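Local structure of monoacylglycerol lipase (Palaeococcus ferrophilus, 6QE2) at residues M67-D71 with R95-R100; L149-P153 with D238-G242. The protein hydrolyses monoacylglycerols, probably to free fatty acid and glycerol, through the serine-based chemistry expected of an alpha/beta hydrolase. The contacts are given in a common frame with arbitrary orientation. Numbering follows the deposited sequence.

How the interactions relate
The two contacts lie on opposite sides of the chain's centre, their own centres about 30 Å apart and their nearest atoms about 20 Å apart, and share no helix or strand. Interaction 1 joins helix 63-77 to helix 88-99 beside the main sheet and combines a mostly buried apolar part, M67 and I70 against Y96, with one salt bridge, D71 to R100. Interaction 2, farther from the centre, joins two loops that lead into helices 153-161 and 242-256, and is dominated by charge: R151 meets both D238 and E240, with water and a little proline packing around them. Each contact turns on one arginine, but R100 spans a helix pair, whereas R151 bridges irregular backbone.

Interaction 1 (M67-D71 with R95-R100)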
loop_
_atom_site.group_PDB
_atom_site.type_symbol
_atom_site.label_atom_id
_atom_site.label_comp_id
_atom_site.label_asym_id
_atom_site.label_seq_id
_atom_site.Cartn_x
_atom_site.Cartn_y
_atom_site.Cartn_z
ATOM N N MET A 67 7.028 1.467 -8.497
ATOM C CA MET A 67 8.084 0.467 -8.358
ATOM C C MET A 67 9.435 1.021 -8.804
ATOM O O MET A 67 10.446 0.687 -8.233
ATOM C CB MET A 67 7.736 -0.824 -9.078
ATOM C CG MET A 67 6.530 -1.522 -8.490
ATOM S SD MET A 67 6.410 -3.236 -8.989
ATOM C CE MET A 67 5.873 -3.086 -10.684
ATOM N N LYS A 68 9.447 1.878 -9.821
ATOM C CA LYS A 68 10.681 2.513 -10.260
ATOM C C LYS A 68 11.171 3.494 -9.190
ATOM O O LYS A 68 12.359 3.660 -9.009
ATOM C CB LYS A 68 10.497 3.210 -11.603
ATOM C CG LYS A 68 10.512 2.240 -12.765
ATOM C CD LYS A 68 10.317 2.933 -14.096
ATOM C CE LYS A 68 10.277 1.919 -15.227
ATOM N NZ LYS A 68 8.964 1.225 -15.307
ATOM N N ILE A 69 10.248 4.139 -8.488
ATOM C CA ILE A 69 10.604 5.035 -7.399
ATOM C C ILE A 69 11.270 4.204 -6.301
ATOM O O ILE A 69 12.291 4.584 -5.763
ATOM C CB ILE A 69 9.382 5.788 -6.855
ATOM C CG1 ILE A 69 8.935 6.850 -7.857
ATOM C CG2 ILE A 69 9.688 6.438 -5.519
ATOM C CD1 ILE A 69 7.536 7.361 -7.619
ATOM N N ILE A 70 10.709 3.037 -6.011
ATOM C CA ILE A 70 11.286 2.147 -5.011
ATOM C C ILE A 70 12.690 1.705 -5.440
ATOM O O ILE A 70 13.584 1.634 -4.625
ATOM C CB ILE A 70 10.391 0.933 -4.725
ATOM C CG1 ILE A 70 9.065 1.380 -4.115
ATOM C CG2 ILE A 70 11.093 -0.043 -3.800
ATOM C CD1 ILE A 70 8.001 0.311 -4.134
ATOM N N ASP A 71 12.875 1.427 -6.727
ATOM C CA ASP A 71 14.180 1.072 -7.268
ATOM C C ASP A 71 15.183 2.161 -6.908
ATOM O O ASP A 71 16.255 1.883 -6.417
ATOM C CB ASP A 71 14.133 0.982 -8.791
ATOM C CG ASP A 71 13.542 -0.306 -9.294
ATOM O OD1 ASP A 71 13.491 -1.296 -8.555
ATOM O OD2 ASP A 71 13.138 -0.322 -10.464
ATOM N N ARG A 95 3.884 -6.482 -5.675
ATOM C CA ARG A 95 4.414 -6.550 -7.034
ATOM C C ARG A 95 5.914 -6.301 -7.059
ATOM O O ARG A 95 6.630 -6.902 -7.867
ATOM C CB ARG A 95 3.690 -5.555 -7.937
ATOM C CG ARG A 95 2.232 -5.918 -8.203
ATOM C CD ARG A 95 2.090 -7.132 -9.139
ATOM N NE ARG A 95 2.690 -6.872 -10.449
ATOM C CZ ARG A 95 3.530 -7.696 -11.069
ATOM N NH1 ARG A 95 3.862 -8.856 -10.515
ATOM N NH2 ARG A 95 4.029 -7.366 -12.258
ATOM N N TYR A 96 6.411 -5.438 -6.171
ATOM C CA TYR A 96 7.851 -5.233 -6.089
ATOM C C TYR A 96 8.552 -6.498 -5.605
ATOM O O TYR A 96 9.590 -6.887 -6.155
ATOM C CB TYR A 96 8.171 -4.057 -5.172
ATOM C CG TYR A 96 9.575 -3.546 -5.405
ATOM C CD1 TYR A 96 9.824 -2.565 -6.357
ATOM C CD2 TYR A 96 10.656 -4.079 -4.713
ATOM C CE1 TYR A 96 11.106 -2.108 -6.601
ATOM C CE2 TYR A 96 11.948 -3.618 -4.948
ATOM C CZ TYR A 96 12.162 -2.638 -5.895
ATOM O OH TYR A 96 13.438 -2.179 -6.143
ATOM N N ALA A 97 7.991 -7.157 -4.586
ATOM C CA ALA A 97 8.565 -8.405 -4.096
ATOM C C ALA A 97 8.547 -9.496 -5.153
ATOM O O ALA A 97 9.369 -10.417 -5.099
ATOM C CB ALA A 97 7.820 -8.867 -2.841
ATOM N N GLU A 98 7.643 -9.393 -6.131
ATOM C CA GLU A 98 7.564 -10.369 -7.207
ATOM C C GLU A 98 8.532 -10.054 -8.340
ATOM O O GLU A 98 9.127 -10.967 -8.921
ATOM C CB GLU A 98 6.133 -10.425 -7.734
ATOM C CG GLU A 98 5.218 -11.153 -6.781
ATOM C CD GLU A 98 3.756 -11.025 -7.119
ATOM O OE1 GLU A 98 3.400 -10.240 -8.018
ATOM O OE2 GLU A 98 2.955 -11.723 -6.469
ATOM N N THR A 99 8.709 -8.774 -8.666
ATOM C CA THR A 99 9.492 -8.383 -9.834
ATOM C C THR A 99 10.929 -7.988 -9.517
ATOM O O THR A 99 11.762 -7.981 -10.430
ATOM C CB THR A 99 8.802 -7.227 -10.559
ATOM O OG1 THR A 99 8.643 -6.134 -9.653
ATOM C CG2 THR A 99 7.425 -7.663 -11.076
ATOM N N ARG A 100 11.232 -7.637 -8.267
ATOM C CA ARG A 100 12.600 -7.436 -7.787
ATOM C C ARG A 100 12.830 -8.341 -6.577
ATOM O O ARG A 100 13.112 -7.858 -5.474
ATOM C CB ARG A 100 12.850 -5.975 -7.418
ATOM C CG ARG A 100 12.917 -4.993 -8.585
ATOM C CD ARG A 100 11.528 -4.596 -9.122
ATOM N NE ARG A 100 11.559 -3.297 -9.802
ATOM C CZ ARG A 100 10.632 -2.872 -10.662
ATOM N NH1 ARG A 100 9.586 -3.638 -10.956
ATOM N NH2 ARG A 100 10.749 -1.673 -11.228
HETATM O O HOH W 1 8.361 -1.075 -12.884
#
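The two short helical pieces cross at -65° with their axes 10.8 Å apart at closest approach, leaving room for side chains to meet between them. M67 points into the gap: its SD lies 3.7 Å from R95 CB and 3.7 Å from T99 OG1, its CB is 3.8 Å from Y96 CD1, and the same CB lies over one face of the R100 guanidinium. K68 takes part through water 1, which accepts a hydrogen bond from R100 NH2 (3.0 Å) and a weak one from K68 NZ (3.4 Å). One turn after M67, I70 makes a CH-pi contact, its CG2 3.6 Å from the Y96 ring centroid and 17° off the normal. D71 then gathers the polar groups: OD1 accepts from Y96 OH (2.6 Å) and R100 NE (3.0 Å), while OD2 accepts from R100 NH2 (2.8 Å), a two-pronged salt bridge. R100, the first residue to leave helical geometry, is further fixed by NH1 donating to T99 OG1 (3.0 Å). Away from this interface, R95 pairs with E98, E187 and N180, the last on helix 171-186. I70 and Y96 both rest on L83 of strand 82-86, so the pair of helices packs against the alpha/beta hydrolase sheet.

Interaction 2 (L149-P153 with D238-G242); sequences LSRNP and DPEWG
Neither side of this contact is regular until its last residue: P153 and G242 each enter a helix. The backbones come closest at N152 and D238, CA to CA 5.6 Å. S150 is extended (phi/psi -156/144) and forms an ST turn, its OG (chi1 t) accepting from N152 N at 2.9 Å. R151, with chi1 to chi3 m, t, m, reaches across to D238 (chi1 t) and presents its guanidinium edge: NE donates to D238 OD2 (2.9 Å, 170°) and NH2 to D238 OD1 (2.9 Å, 168°). NH2 also donates to E240 OE1 (3.0 Å, 156°), completing a three-residue salt-bridge network, while water 3 bridges R151 NH1 (3.0 Å) and E240 OE1 (2.4 Å). In alpha/beta hydrolases a cap is commonly inserted between core strands; the 149-153 loop, lying between strands 106-110 and 195-200, probably belongs to it, and is tied here to the loop following core strand 223-228. Water 2 accepts from R151 N (3.1 Å) and donates to D238 OD2 (2.7 Å). D238 OD1 additionally receives weak bonds from E240 N (3.1 Å) and W241 N (3.0 Å), and D238 O accepts from G242 N (2.8 Å). P239 packs its CD 4.0 Å from R151 CB and its CG 4.2 Å from N152 CB. N152 is an N-cap, OD1 accepting from D154 N and ND2 donating to E237 O; W241 NE1 donates to K229 O.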
loop_
_atom_site.group_PDB
_atom_site.type_symbol
_atom_site.label_atom_id
_atom_site.label_comp_id
_atom_site.label_asym_id
_atom_site.label_seq_id
_atom_site.Cartn_x
_atom_site.Cartn_y
_atom_site.Cartn_z
ATOM N N LEU A 149 -13.825 3.520 5.217
ATOM C CA LEU A 149 -12.399 3.464 5.523
ATOM C C LEU A 149 -12.120 2.940 6.925
ATOM O O LEU A 149 -11.182 2.160 7.119
ATOM C CB LEU A 149 -11.777 4.849 5.363
ATOM C CG LEU A 149 -11.647 5.375 3.938
ATOM C CD1 LEU A 149 -11.219 6.826 3.995
ATOM C CD2 LEU A 149 -10.639 4.549 3.162
ATOM N N SER A 150 -12.913 3.353 7.911
ATOM C CA SER A 150 -12.569 3.084 9.298
ATOM C C SER A 150 -13.817 3.104 10.164
ATOM O O SER A 150 -14.733 3.895 9.927
ATOM C CB SER A 150 -11.564 4.118 9.824
ATOM O OG SER A 150 -11.333 3.944 11.212
ATOM N N ARG A 151 -13.837 2.229 11.171
ATOM C CA ARG A 151 -14.866 2.280 12.200
ATOM C C ARG A 151 -14.707 3.477 13.133
ATOM O O ARG A 151 -15.600 3.726 13.950
ATOM C CB ARG A 151 -14.855 0.979 13.000
ATOM C CG ARG A 151 -15.229 -0.233 12.168
ATOM C CD ARG A 151 -15.545 -1.435 13.036
ATOM N NE ARG A 151 -14.381 -1.907 13.778
ATOM C CZ ARG A 151 -14.396 -2.960 14.586
ATOM N NH1 ARG A 151 -15.522 -3.654 14.757
ATOM N NH2 ARG A 151 -13.290 -3.324 15.223
ATOM N N ASN A 152 -13.596 4.212 13.035
ATOM C CA ASN A 152 -13.373 5.405 13.843
ATOM C C ASN A 152 -13.938 6.612 13.107
ATOM O O ASN A 152 -13.371 7.017 12.081
ATOM C CB ASN A 152 -11.880 5.586 14.108
ATOM C CG ASN A 152 -11.560 6.787 14.990
ATOM O OD1 ASN A 152 -12.368 7.697 15.171
ATOM N ND2 ASN A 152 -10.355 6.787 15.549
ATOM N N PRO A 153 -15.031 7.180 13.584
ATOM C CA PRO A 153 -15.634 8.314 12.887
ATOM C C PRO A 153 -14.714 9.529 12.792
ATOM O O PRO A 153 -14.781 10.258 11.816
ATOM C CB PRO A 153 -16.879 8.617 13.719
ATOM C CG PRO A 153 -16.589 8.040 15.057
ATOM C CD PRO A 153 -15.763 6.824 14.805
ATOM N N ASP A 238 -8.432 2.036 13.958
ATOM C CA ASP A 238 -9.590 1.295 14.441
ATOM C C ASP A 238 -9.577 1.347 15.958
ATOM O O ASP A 238 -8.535 1.143 16.577
ATOM C CB ASP A 238 -9.516 -0.157 13.976
ATOM C CG ASP A 238 -10.808 -0.911 14.207
ATOM O OD1 ASP A 238 -10.892 -1.660 15.199
ATOM O OD2 ASP A 238 -11.738 -0.752 13.395
ATOM N N PRO A 239 -10.782 1.558 16.554
ATOM C CA PRO A 239 -10.912 1.638 18.018
ATOM C C PRO A 239 -10.510 0.365 18.703
ATOM O O PRO A 239 -9.792 0.408 19.708
ATOM C CB PRO A 239 -12.412 1.936 18.209
ATOM C CG PRO A 239 -12.867 2.547 16.852
ATOM C CD PRO A 239 -12.102 1.709 15.878
ATOM N N GLU A 240 -10.879 -0.767 18.137
ATOM C CA GLU A 240 -10.569 -2.052 18.749
ATOM C C GLU A 240 -9.159 -2.507 18.421
ATOM O O GLU A 240 -8.454 -3.024 19.295
ATOM C CB GLU A 240 -11.588 -3.094 18.283
ATOM C CG GLU A 240 -11.345 -4.471 18.826
ATOM C CD GLU A 240 -12.411 -5.460 18.427
ATOM O OE1 GLU A 240 -13.333 -5.089 17.642
ATOM O OE2 GLU A 240 -12.316 -6.632 18.873
ATOM N N TRP A 241 -8.679 -2.248 17.198
ATOM C CA TRP A 241 -7.500 -2.934 16.708
ATOM C C TRP A 241 -6.297 -2.049 16.366
ATOM O O TRP A 241 -5.227 -2.594 16.065
ATOM C CB TRP A 241 -7.886 -3.711 15.440
ATOM C CG TRP A 241 -8.847 -4.803 15.671
ATOM C CD1 TRP A 241 -10.092 -4.921 15.157
ATOM C CD2 TRP A 241 -8.610 -5.984 16.435
ATOM N NE1 TRP A 241 -10.655 -6.119 15.554
ATOM C CE2 TRP A 241 -9.758 -6.795 16.326
ATOM C CE3 TRP A 241 -7.523 -6.446 17.177
ATOM C CZ2 TRP A 241 -9.863 -8.011 16.964
ATOM C CZ3 TRP A 241 -7.609 -7.665 17.796
ATOM C CH2 TRP A 241 -8.783 -8.435 17.696
ATOM N N GLY A 242 -6.441 -0.725 16.397
ATOM C CA GLY A 242 -5.402 0.166 15.864
ATOM C C GLY A 242 -4.074 -0.042 16.555
ATOM O O GLY A 242 -3.042 -0.166 15.901
HETATM O O HOH W 2 -11.581 0.169 10.883
HETATM O O HOH W 3 -15.013 -6.191 16.316
#